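Local coordinates for protein predicted acetamidase/formamidase (PDB 3TKK) that probably hydrolyses carbon-nitrogen bonds in linear amides and carries bound zinc and calcium ions, at residues 86-91 against 114-119; 90-95 against 197-202; 161-166 against 220-225; 227-232 against 286-291. All coordinates share one frame; numbering follows the deposited sequence.

Overall arrangement
Four contacts sample two regions of a beta-rich subunit. Contact 1 and contact 2 lie on the same side of the chain's centre, with centres 11 Å apart. They share strand 89-95: contact 1 joins its start to strand 108-116, and contact 2 joins it to the loop holding a zinc ligand. Contact 4 lies within the large mixed sheet, and contact 3, 9 Å away between centres, sets a loop against its strand 221-223. Contact 4 is about 26 Å from contact 2, centre to centre, beyond the chain's centre. Along the chain, contact 1 closes before contact 3 opens, contacts 2 and 3 alternate their segments, and contact 4 comes last; the zinc loop runs into strand 203-212 of the same large sheet.

Contact 1: 86-91 against 114-119; sequences VAEKGV and DIKDGK
The start of an antiparallel strand pair brings Glu88 and Lys89 against Asp114 and Ile115, a simple case of how an edge strand is joined to its neighbour. The backbone bond runs from Ile115 N to Glu88 O (2.8 Å). It is nearly straight at hydrogen, 167°, yet the N-H comes from above the carbonyl plane, 50° out of it. Beside it Lys89 and Asp114 form a non-hydrogen-bonded pair whose side chains leave on the same face. Ile115 gives the apolar filling. Its CG1 stands beside the backbone N, anti to the carbonyl carbon (chi1 -64°), and Ile115 CD1 beyond it reaches the opposite backbone, 3.8 Å from Ala87 O and 3.9 Å from Gly90 N. The CG2 branch of Ile115 meets Val86 CG2 more loosely, at 4.5 Å. Ile115 sits near the end of strand 108-116 in a four-stranded antiparallel sheet, where a type I' turn from Lys116 to Lys119 makes a tight beta hairpin with strand 119-121. At the exposed end the side chain of Glu88, extended beyond CG, passes slantwise across Lys116, whose chain bends twice before Lys116 NZ comes within 3.7 Å of Glu88 OE1, a long salt bridge. Within the turn Lys119 NZ makes a salt bridge to Asp117 OD2 (3.0 Å), from above the carboxylate plane. Ile115 also packs on Val201 and Ala187, in loops that lie against the sheet.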
loop_
_atom_site.group_PDB
_atom_site.type_symbol
_atom_site.label_atom_id
_atom_site.label_comp_id
_atom_site.label_asym_id
_atom_site.label_seq_id
_atom_site.Cartn_x
_atom_site.Cartn_y
_atom_site.Cartn_z
ATOM N N VAL A 86 22.065 10.961 -8.019
ATOM C CA VAL A 86 22.375 9.557 -8.199
ATOM C C VAL A 86 23.439 9.465 -9.345
ATOM O O VAL A 86 23.494 10.265 -10.240
ATOM C CB VAL A 86 21.151 8.660 -8.502
ATOM C CG1 VAL A 86 20.086 8.810 -7.318
ATOM C CG2 VAL A 86 20.567 9.022 -9.925
ATOM N N ALA A 87 24.278 8.432 -9.283
ATOM C CA ALA A 87 25.242 8.173 -10.346
ATOM C C ALA A 87 24.570 7.900 -11.704
ATOM O O ALA A 87 23.351 7.631 -11.761
ATOM C CB ALA A 87 26.197 7.159 -10.004
ATOM N N GLU A 88 25.348 8.006 -12.785
ATOM C CA GLU A 88 24.811 7.820 -14.165
ATOM C C GLU A 88 24.660 6.364 -14.592
ATOM O O GLU A 88 24.261 6.074 -15.722
ATOM C CB GLU A 88 25.661 8.631 -15.189
ATOM C CG GLU A 88 27.013 8.300 -15.010
ATOM C CD GLU A 88 27.959 9.047 -15.943
ATOM O OE1 GLU A 88 27.984 8.707 -17.162
ATOM O OE2 GLU A 88 28.669 9.948 -15.437
ATOM N N LYS A 89 24.990 5.438 -13.719
ATOM C CA LYS A 89 24.572 4.070 -13.993
ATOM C C LYS A 89 24.032 3.401 -12.728
ATOM O O LYS A 89 24.257 3.919 -11.656
ATOM C CB LYS A 89 25.689 3.230 -14.538
ATOM C CG LYS A 89 26.572 2.635 -13.502
ATOM C CD LYS A 89 27.932 2.396 -14.226
ATOM C CE LYS A 89 29.079 2.553 -13.214
ATOM N NZ LYS A 89 29.016 1.446 -12.245
ATOM N N GLY A 90 23.234 2.329 -12.873
ATOM C CA GLY A 90 22.746 1.597 -11.678
ATOM C C GLY A 90 22.620 0.118 -11.974
ATOM O O GLY A 90 22.847 -0.300 -13.095
ATOM N N VAL A 91 22.241 -0.675 -11.000
ATOM C CA VAL A 91 22.211 -2.094 -11.248
ATOM C C VAL A 91 20.876 -2.616 -10.786
ATOM O O VAL A 91 20.381 -2.156 -9.739
ATOM C CB VAL A 91 23.269 -2.738 -10.361
ATOM C CG1 VAL A 91 23.324 -4.257 -10.593
ATOM C CG2 VAL A 91 24.707 -2.059 -10.716
ATOM N N ASP A 114 22.119 2.308 -17.874
ATOM C CA ASP A 114 22.428 3.715 -17.950
ATOM C C ASP A 114 21.289 4.538 -17.350
ATOM O O ASP A 114 20.118 4.147 -17.381
ATOM C CB ASP A 114 22.727 4.087 -19.404
ATOM C CG ASP A 114 23.945 3.411 -19.896
ATOM O OD1 ASP A 114 24.885 3.176 -19.094
ATOM O OD2 ASP A 114 23.914 3.035 -21.066
ATOM N N ILE A 115 21.690 5.582 -16.641
ATOM C CA ILE A 115 20.757 6.588 -16.165
ATOM C C ILE A 115 21.179 7.827 -16.935
ATOM O O ILE A 115 22.360 8.231 -16.844
ATOM C CB ILE A 115 20.834 6.773 -14.633
ATOM C CG1 ILE A 115 20.398 5.450 -14.019
ATOM C CG2 ILE A 115 19.891 7.946 -14.211
ATOM C CD1 ILE A 115 20.583 5.190 -12.575
ATOM N N LYS A 116 20.272 8.349 -17.742
ATOM C CA LYS A 116 20.553 9.533 -18.546
ATOM C C LYS A 116 19.361 10.412 -18.791
ATOM O O LYS A 116 18.268 9.933 -18.941
ATOM C CB LYS A 116 21.022 9.102 -19.903
ATOM C CG LYS A 116 22.014 8.034 -19.866
ATOM C CD LYS A 116 23.231 8.368 -20.535
ATOM C CE LYS A 116 24.181 8.847 -19.451
ATOM N NZ LYS A 116 25.623 8.761 -19.957
ATOM N N ASP A 117 19.585 11.734 -18.925
ATOM C CA ASP A 117 18.450 12.575 -19.309
ATOM C C ASP A 117 17.340 12.406 -18.228
ATOM O O ASP A 117 16.148 12.493 -18.529
ATOM C CB ASP A 117 17.943 12.112 -20.667
ATOM C CG ASP A 117 17.123 13.208 -21.388
ATOM O OD1 ASP A 117 17.246 14.351 -20.991
ATOM O OD2 ASP A 117 16.323 12.904 -22.307
ATOM N N GLY A 118 17.730 12.141 -16.983
ATOM C CA GLY A 118 16.736 11.928 -15.919
ATOM C C GLY A 118 15.941 10.633 -15.961
ATOM O O GLY A 118 14.889 10.508 -15.312
ATOM N N LYS A 119 16.446 9.624 -16.661
ATOM C CA LYS A 119 15.700 8.353 -16.852
ATOM C C LYS A 119 16.518 7.090 -16.667
ATOM O O LYS A 119 17.649 6.994 -17.170
ATOM C CB LYS A 119 15.056 8.377 -18.270
ATOM C CG LYS A 119 13.866 9.304 -18.424
ATOM C CD LYS A 119 13.483 9.472 -19.876
ATOM C CE LYS A 119 14.669 10.152 -20.671
ATOM N NZ LYS A 119 14.485 10.485 -22.233
HETATM O O HOH W 1 28.583 8.688 -19.530
#

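Contact 2: 90-95 against 197-202; sequences GVLATG and SGVEVA. With ZN (zinc ion), chain F.
Leu92 and Val199 cross obliquely, Leu92 CD2 lying 3.9 Å from Val199 CG2, while Glu200 turns the other way toward the metal. Its CG sits beside the backbone N, and a bend at chi2 (-60°) swings CD back so that the carboxylate grips zinc with both oxygens, Glu200 OE1 at 2.1 Å and Glu200 OE2 at 2.2 Å. Gly198 N donates to Glu200 OE2 from above the carboxylate plane (2.9 Å) and holds the group from a second direction. Asp184, His186 and the oxidised Cys39 also belong to the zinc site. The backbone of Glu200 forms a single antiparallel bridge with Val91, a hydrogen-bonded pair in both directions, so the zinc-binding loop is fastened to strand 89-95 at the zinc ligand itself. At Gly90 a beta carbon would clash with the CG1 atoms of Val199 and Val201, the latter only 3.6 Å from Gly90 CA. Ser197 OG accepts a hydrogen bond from Ala93 N at 3.3 Å and donates in plane to a lone pair of Gly198 O (2.7 Å), bridging strand and loop. A water links Ala93 O to Ser197 N, and Ser268 of the second subunit hydrogen-bonds Ser197 O.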
loop_
_atom_site.group_PDB
_atom_site.type_symbol
_atom_site.label_atom_id
_atom_site.label_comp_id
_atom_site.label_asym_id
_atom_site.label_seq_id
_atom_site.Cartn_x
_atom_site.Cartn_y
_atom_site.Cartn_z
ATOM N N GLY A 90 23.234 2.329 -12.873
ATOM C CA GLY A 90 22.746 1.597 -11.678
ATOM C C GLY A 90 22.620 0.118 -11.974
ATOM O O GLY A 90 22.847 -0.300 -13.095
ATOM N N VAL A 91 22.241 -0.675 -11.000
ATOM C CA VAL A 91 22.211 -2.094 -11.248
ATOM C C VAL A 91 20.876 -2.616 -10.786
ATOM O O VAL A 91 20.381 -2.156 -9.739
ATOM C CB VAL A 91 23.269 -2.738 -10.361
ATOM C CG1 VAL A 91 23.324 -4.257 -10.593
ATOM C CG2 VAL A 91 24.707 -2.059 -10.716
ATOM N N LEU A 92 20.318 -3.580 -11.540
ATOM C CA LEU A 92 19.104 -4.259 -11.207
ATOM C C LEU A 92 19.585 -5.683 -10.938
ATOM O O LEU A 92 20.437 -6.209 -11.734
ATOM C CB LEU A 92 18.150 -4.295 -12.429
ATOM C CG LEU A 92 17.652 -2.880 -12.593
ATOM C CD1 LEU A 92 17.111 -2.668 -13.938
ATOM C CD2 LEU A 92 16.560 -2.747 -11.501
ATOM N N ALA A 93 19.023 -6.305 -9.904
ATOM C CA ALA A 93 19.298 -7.689 -9.502
ATOM C C ALA A 93 18.064 -8.459 -9.204
ATOM O O ALA A 93 17.087 -7.930 -8.613
ATOM C CB ALA A 93 20.280 -7.718 -8.280
ATOM N N THR A 94 18.052 -9.751 -9.611
ATOM C CA THR A 94 17.016 -10.644 -9.070
ATOM C C THR A 94 17.493 -12.063 -9.234
ATOM O O THR A 94 18.616 -12.256 -9.541
ATOM C CB THR A 94 15.694 -10.512 -9.856
ATOM O OG1 THR A 94 14.638 -11.211 -9.167
ATOM C CG2 THR A 94 15.810 -11.025 -11.330
ATOM N N GLY A 95 16.631 -13.061 -9.089
ATOM C CA GLY A 95 17.112 -14.425 -9.342
ATOM C C GLY A 95 16.471 -15.496 -8.514
ATOM O O GLY A 95 15.524 -15.212 -7.792
ATOM N N SER A 197 15.263 -5.897 -5.678
ATOM C CA SER A 197 16.114 -4.747 -5.620
ATOM C C SER A 197 15.455 -3.558 -6.289
ATOM O O SER A 197 14.462 -3.598 -6.956
ATOM C CB SER A 197 17.514 -4.932 -6.359
ATOM O OG SER A 197 17.215 -4.591 -7.782
ATOM N N GLY A 198 16.069 -2.432 -6.066
ATOM C CA GLY A 198 15.737 -1.161 -6.724
ATOM C C GLY A 198 16.674 -0.973 -7.889
ATOM O O GLY A 198 17.358 -1.889 -8.247
ATOM N N VAL A 199 16.604 0.153 -8.588
ATOM C CA VAL A 199 17.714 0.589 -9.419
ATOM C C VAL A 199 18.858 1.104 -8.441
ATOM O O VAL A 199 18.901 2.286 -7.983
ATOM C CB VAL A 199 17.304 1.631 -10.497
ATOM C CG1 VAL A 199 18.600 2.038 -11.398
ATOM C CG2 VAL A 199 16.107 1.150 -11.402
ATOM N N GLU A 200 19.768 0.187 -8.129
ATOM C CA GLU A 200 20.772 0.354 -7.087
ATOM C C GLU A 200 21.861 1.298 -7.622
ATOM O O GLU A 200 22.494 1.062 -8.647
ATOM C CB GLU A 200 21.415 -0.975 -6.761
ATOM C CG GLU A 200 20.434 -2.039 -6.279
ATOM C CD GLU A 200 19.668 -1.668 -5.000
ATOM O OE1 GLU A 200 20.174 -0.808 -4.193
ATOM O OE2 GLU A 200 18.577 -2.299 -4.645
ATOM N N VAL A 201 22.041 2.407 -6.961
ATOM C CA VAL A 201 23.064 3.321 -7.448
ATOM C C VAL A 201 23.886 3.967 -6.322
ATOM O O VAL A 201 23.398 4.080 -5.227
ATOM C CB VAL A 201 22.396 4.529 -8.133
ATOM C CG1 VAL A 201 21.576 4.099 -9.396
ATOM C CG2 VAL A 201 21.378 5.186 -7.142
ATOM N N ALA A 202 25.001 4.610 -6.680
ATOM C CA ALA A 202 25.753 5.388 -5.673
ATOM C C ALA A 202 25.213 6.754 -5.873
ATOM O O ALA A 202 24.653 6.994 -6.925
ATOM C CB ALA A 202 27.306 5.405 -6.048
HETATM ZN ZN ZN F . 18.776 -1.318 -2.672
HETATM O O HOH W 2 14.724 -6.488 -8.494
HETATM O O HOH W 3 17.481 -2.704 -1.927
#

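Contact 3: 161-166 against 220-225; sequences TLIAEG and PVVKTA
Leu162, Val222 and Thr224 carry most of this contact, in which a loop leans on a short strand through carbon atoms and without a direct hydrogen bond. Leu162 and Val222 meet at about a right angle. Leu162 CD1 comes 3.6 Å from Val222 CG1, and Leu162 CB sits astride the fork of the valine, 3.9 Å from Val222 CG1 and 4.0 Å from Val222 CG2. That grip depends on the valine's rotation: chi1 of 49° puts CG1 between the backbone N and the carbonyl carbon, leaving Val222 CG2 to lie 3.8 Å from Leu162 O. An alanine in place of Val222 would probably open a gap beneath Leu162 CB and CD1 and leave that side chain freer to shift. Thr224 extends the apolar strip, Thr224 CG2 being 4.1 Å from Leu162 CB, while its OG1 is engaged by the backbone N atoms of Glu226 and Val227. Ile163 adds a looser touch of CG1 on Val222 CG2. Farther along the loop, a water donates to Gly166 O at 2.8 Å and to Lys223 O at 3.0 Å, so the polar backbones are joined through solvent where the side chains no longer meet. Strand 221-223 lies in the large sheet between strands 168-172 and 227-234, and Leu162 also rests on Ala229 of strand 227-234 and Arg286 of strand 283-290.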
loop_
_atom_site.group_PDB
_atom_site.type_symbol
_atom_site.label_atom_id
_atom_site.label_comp_id
_atom_site.label_asym_id
_atom_site.label_seq_id
_atom_site.Cartn_x
_atom_site.Cartn_y
_atom_site.Cartn_z
ATOM N N THR A 161 9.674 4.384 -0.300
ATOM C CA THR A 161 9.782 5.207 -1.442
ATOM C C THR A 161 9.546 6.634 -0.980
ATOM O O THR A 161 10.036 7.552 -1.611
ATOM C CB THR A 161 8.578 4.885 -2.481
ATOM O OG1 THR A 161 7.373 4.715 -1.686
ATOM C CG2 THR A 161 8.944 3.441 -3.279
ATOM N N LEU A 162 8.848 6.833 0.141
ATOM C CA LEU A 162 8.637 8.201 0.618
ATOM C C LEU A 162 9.995 8.980 0.975
ATOM O O LEU A 162 9.930 10.149 1.253
ATOM C CB LEU A 162 7.700 8.174 1.877
ATOM C CG LEU A 162 6.273 7.519 1.697
ATOM C CD1 LEU A 162 5.463 7.704 3.043
ATOM C CD2 LEU A 162 5.656 8.150 0.409
ATOM N N ILE A 163 11.083 8.243 1.351
ATOM C CA ILE A 163 12.302 8.917 1.783
ATOM C C ILE A 163 13.032 9.435 0.580
ATOM O O ILE A 163 13.855 8.714 0.054
ATOM C CB ILE A 163 13.141 7.903 2.689
ATOM C CG1 ILE A 163 12.179 7.483 3.810
ATOM C CG2 ILE A 163 14.460 8.658 3.233
ATOM C CD1 ILE A 163 12.841 6.373 5.008
ATOM N N ALA A 164 12.760 10.679 0.211
ATOM C CA ALA A 164 13.192 11.326 -1.072
ATOM C C ALA A 164 13.340 12.790 -0.794
ATOM O O ALA A 164 13.010 13.218 0.292
ATOM C CB ALA A 164 12.016 11.075 -2.147
ATOM N N GLU A 165 13.721 13.617 -1.789
ATOM C CA GLU A 165 13.858 14.978 -1.543
ATOM C C GLU A 165 12.560 15.498 -1.039
ATOM O O GLU A 165 11.554 15.107 -1.606
ATOM C CB GLU A 165 14.198 15.652 -2.945
ATOM C CG GLU A 165 15.569 15.227 -3.455
ATOM C CD GLU A 165 15.953 16.120 -4.695
ATOM O OE1 GLU A 165 17.086 16.167 -5.138
ATOM O OE2 GLU A 165 15.064 16.768 -5.193
ATOM N N GLY A 166 12.561 16.463 -0.091
ATOM C CA GLY A 166 11.321 17.129 0.315
ATOM C C GLY A 166 10.889 16.381 1.615
ATOM O O GLY A 166 10.019 16.836 2.326
ATOM N N PRO A 220 10.115 4.828 13.268
ATOM C CA PRO A 220 10.384 6.057 12.556
ATOM C C PRO A 220 9.120 6.538 11.980
ATOM O O PRO A 220 8.108 5.779 11.862
ATOM C CB PRO A 220 11.281 5.609 11.378
ATOM C CG PRO A 220 11.952 4.389 12.007
ATOM C CD PRO A 220 10.807 3.695 12.636
ATOM N N VAL A 221 9.189 7.785 11.584
ATOM C CA VAL A 221 8.048 8.429 10.930
ATOM C C VAL A 221 8.574 9.263 9.739
ATOM O O VAL A 221 9.693 9.778 9.802
ATOM C CB VAL A 221 7.383 9.448 11.914
ATOM C CG1 VAL A 221 6.357 10.432 11.096
ATOM C CG2 VAL A 221 6.678 8.712 13.050
ATOM N N VAL A 222 7.864 9.292 8.626
ATOM C CA VAL A 222 8.330 10.121 7.472
ATOM C C VAL A 222 7.290 11.103 7.203
ATOM O O VAL A 222 6.040 10.801 7.222
ATOM C CB VAL A 222 8.746 9.312 6.165
ATOM C CG1 VAL A 222 7.698 8.326 5.815
ATOM C CG2 VAL A 222 8.948 10.397 4.949
ATOM N N LYS A 223 7.715 12.338 6.933
ATOM C CA LYS A 223 6.690 13.326 6.623
ATOM C C LYS A 223 7.101 13.930 5.290
ATOM O O LYS A 223 8.260 14.278 5.123
ATOM C CB LYS A 223 6.693 14.432 7.669
ATOM C CG LYS A 223 5.762 15.672 7.269
ATOM C CD LYS A 223 5.760 16.767 8.380
ATOM C CE LYS A 223 5.025 18.080 7.902
ATOM N NZ LYS A 223 5.347 19.098 8.925
ATOM N N THR A 224 6.169 14.047 4.344
ATOM C CA THR A 224 6.507 14.554 3.056
ATOM C C THR A 224 5.717 15.808 3.035
ATOM O O THR A 224 5.121 16.228 4.050
ATOM C CB THR A 224 6.044 13.616 1.885
ATOM O OG1 THR A 224 4.604 13.633 1.886
ATOM C CG2 THR A 224 6.533 12.070 2.124
ATOM N N ALA A 225 5.740 16.456 1.892
ATOM C CA ALA A 225 4.885 17.661 1.720
ATOM C C ALA A 225 3.381 17.419 1.923
ATOM O O ALA A 225 2.625 18.360 2.349
ATOM C CB ALA A 225 5.101 18.206 0.347
HETATM O O HOH W 4 8.478 17.268 4.619
#

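Contact 4: 227-232 against 286-291; sequences VTATIA and RFSLPN
The flat carboxamide of Asn291 meets strand 227-232 by one face and by its oxygen. Over the face lies Val227 N, 3.6 Å from Asn291 CG. Thr228 OG1 donates to Asn291 OD1 in a short bond of 2.5 Å, the hydroxyl tilted 30° from the amide plane to the side away from Val227 N. Asn291 ND2 donates a hydrogen bond to Thr224 O, so both ends of the amide are used and its rotation is fixed. An alanine here would probably leave Thr228 OG1 without its acceptor and Thr224 O without this donor. The guanidinium of Arg286 is turned away from the partner strand: NE binds Gln274, NH1 Ser276, and NH2 makes a salt bridge to Asp191. Only its stem packs here, Arg286 CB lying 3.7 Å from Ile231 CD1, the two side chains running side by side. Phe287 also sends its ring away from strand 227-232, to Phe267 of its own chain, whose ring plane is at about 45°, and to Val194 of the second subunit. Phe287 CB is 3.6 Å from Thr230 OG1, whose hydrogen-bond partner is Ala244 O. The backbones form an antiparallel ladder in which Thr228 with Leu289 and Thr230 with Phe287 are the hydrogen-bonded pairs. Between them the backbones draw close, Ala229 CA and Ser288 CA being 3.8 Å apart. In the large sheet, strand 227-234 stands between 221-223 and 283-290. Helices 237-255 and 260-270 pack on the face bearing Thr230, Phe287 and Leu289, and Pro290 occupies the N-cap position of helix 291-296.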
loop_
_atom_site.group_PDB
_atom_site.type_symbol
_atom_site.label_atom_id
_atom_site.label_comp_id
_atom_site.label_asym_id
_atom_site.label_seq_id
_atom_site.Cartn_x
_atom_site.Cartn_y
_atom_site.Cartn_z
ATOM N N VAL A 227 1.893 13.969 3.316
ATOM C CA VAL A 227 1.425 12.948 4.236
ATOM C C VAL A 227 2.499 12.749 5.263
ATOM O O VAL A 227 3.716 13.203 5.089
ATOM C CB VAL A 227 1.225 11.590 3.516
ATOM C CG1 VAL A 227 0.106 11.700 2.451
ATOM C CG2 VAL A 227 2.545 11.155 2.903
ATOM N N THR A 228 2.054 12.093 6.332
ATOM C CA THR A 228 2.904 11.796 7.439
ATOM C C THR A 228 2.653 10.345 7.708
ATOM O O THR A 228 1.488 9.939 7.822
ATOM C CB THR A 228 2.509 12.628 8.738
ATOM O OG1 THR A 228 2.904 13.981 8.520
ATOM C CG2 THR A 228 3.422 12.173 9.946
ATOM N N ALA A 229 3.687 9.499 7.755
ATOM C CA ALA A 229 3.330 8.073 7.831
ATOM C C ALA A 229 4.207 7.422 8.859
ATOM O O ALA A 229 5.392 7.699 8.811
ATOM C CB ALA A 229 3.683 7.419 6.473
ATOM N N THR A 230 3.675 6.543 9.730
ATOM C CA THR A 230 4.533 5.909 10.692
ATOM C C THR A 230 5.064 4.787 9.894
ATOM O O THR A 230 4.327 4.339 8.938
ATOM C CB THR A 230 3.657 5.381 11.887
ATOM O OG1 THR A 230 2.408 4.834 11.351
ATOM C CG2 THR A 230 3.185 6.612 12.827
ATOM N N ILE A 231 6.275 4.261 10.252
ATOM C CA ILE A 231 6.883 3.113 9.496
ATOM C C ILE A 231 7.151 2.000 10.525
ATOM O O ILE A 231 7.531 2.341 11.675
ATOM C CB ILE A 231 8.253 3.528 9.012
ATOM C CG1 ILE A 231 8.198 4.883 8.181
ATOM C CG2 ILE A 231 8.941 2.349 8.143
ATOM C CD1 ILE A 231 7.500 4.716 6.974
ATOM N N ALA A 232 6.914 0.739 10.213
ATOM C CA ALA A 232 7.365 -0.322 11.171
ATOM C C ALA A 232 7.807 -1.571 10.419
ATOM O O ALA A 232 7.293 -1.764 9.313
ATOM C CB ALA A 232 6.229 -0.725 12.032
ATOM N N ARG A 286 3.749 0.751 6.264
ATOM C CA ARG A 286 3.550 2.029 6.802
ATOM C C ARG A 286 2.123 2.404 6.993
ATOM O O ARG A 286 1.249 1.774 6.405
ATOM C CB ARG A 286 4.296 3.044 5.990
ATOM C CG ARG A 286 3.888 3.246 4.615
ATOM C CD ARG A 286 4.992 3.975 3.809
ATOM N NE ARG A 286 4.363 4.274 2.511
ATOM C CZ ARG A 286 4.648 3.667 1.346
ATOM N NH1 ARG A 286 5.736 2.928 1.226
ATOM N NH2 ARG A 286 3.985 4.040 0.223
ATOM N N PHE A 287 1.852 3.396 7.840
ATOM C CA PHE A 287 0.491 3.985 7.856
ATOM C C PHE A 287 0.466 5.492 7.653
ATOM O O PHE A 287 1.073 6.251 8.399
ATOM C CB PHE A 287 -0.208 3.595 9.169
ATOM C CG PHE A 287 -1.676 3.999 9.187
ATOM C CD1 PHE A 287 -2.592 3.284 8.428
ATOM C CD2 PHE A 287 -2.134 5.014 10.033
ATOM C CE1 PHE A 287 -3.928 3.628 8.375
ATOM C CE2 PHE A 287 -3.520 5.347 9.986
ATOM C CZ PHE A 287 -4.417 4.625 9.226
ATOM N N SER A 288 -0.267 5.966 6.643
ATOM C CA SER A 288 -0.059 7.319 6.191
ATOM C C SER A 288 -1.347 8.087 6.389
ATOM O O SER A 288 -2.405 7.607 5.944
ATOM C CB SER A 288 0.165 7.172 4.702
ATOM O OG SER A 288 0.384 8.356 4.051
ATOM N N LEU A 289 -1.268 9.344 6.892
ATOM C CA LEU A 289 -2.383 10.307 6.969
ATOM C C LEU A 289 -2.013 11.611 6.239
ATOM O O LEU A 289 -0.869 11.979 6.176
ATOM C CB LEU A 289 -2.719 10.638 8.419
ATOM C CG LEU A 289 -3.433 9.487 9.117
ATOM C CD1 LEU A 289 -3.162 9.484 10.664
ATOM C CD2 LEU A 289 -4.974 9.605 8.783
ATOM N N PRO A 290 -2.987 12.282 5.674
ATOM C CA PRO A 290 -2.753 13.593 5.115
ATOM C C PRO A 290 -2.242 14.537 6.184
ATOM O O PRO A 290 -2.793 14.626 7.242
ATOM C CB PRO A 290 -4.167 14.050 4.641
ATOM C CG PRO A 290 -4.924 12.812 4.435
ATOM C CD PRO A 290 -4.405 11.902 5.627
ATOM N N ASN A 291 -1.240 15.360 5.879
ATOM C CA ASN A 291 -0.767 16.346 6.865
ATOM C C ASN A 291 -1.840 17.280 7.413
ATOM O O ASN A 291 -1.771 17.698 8.561
ATOM C CB ASN A 291 0.373 17.177 6.297
ATOM C CG ASN A 291 1.582 16.346 6.005
ATOM O OD1 ASN A 291 1.809 15.246 6.611
ATOM N ND2 ASN A 291 2.436 16.870 5.187
#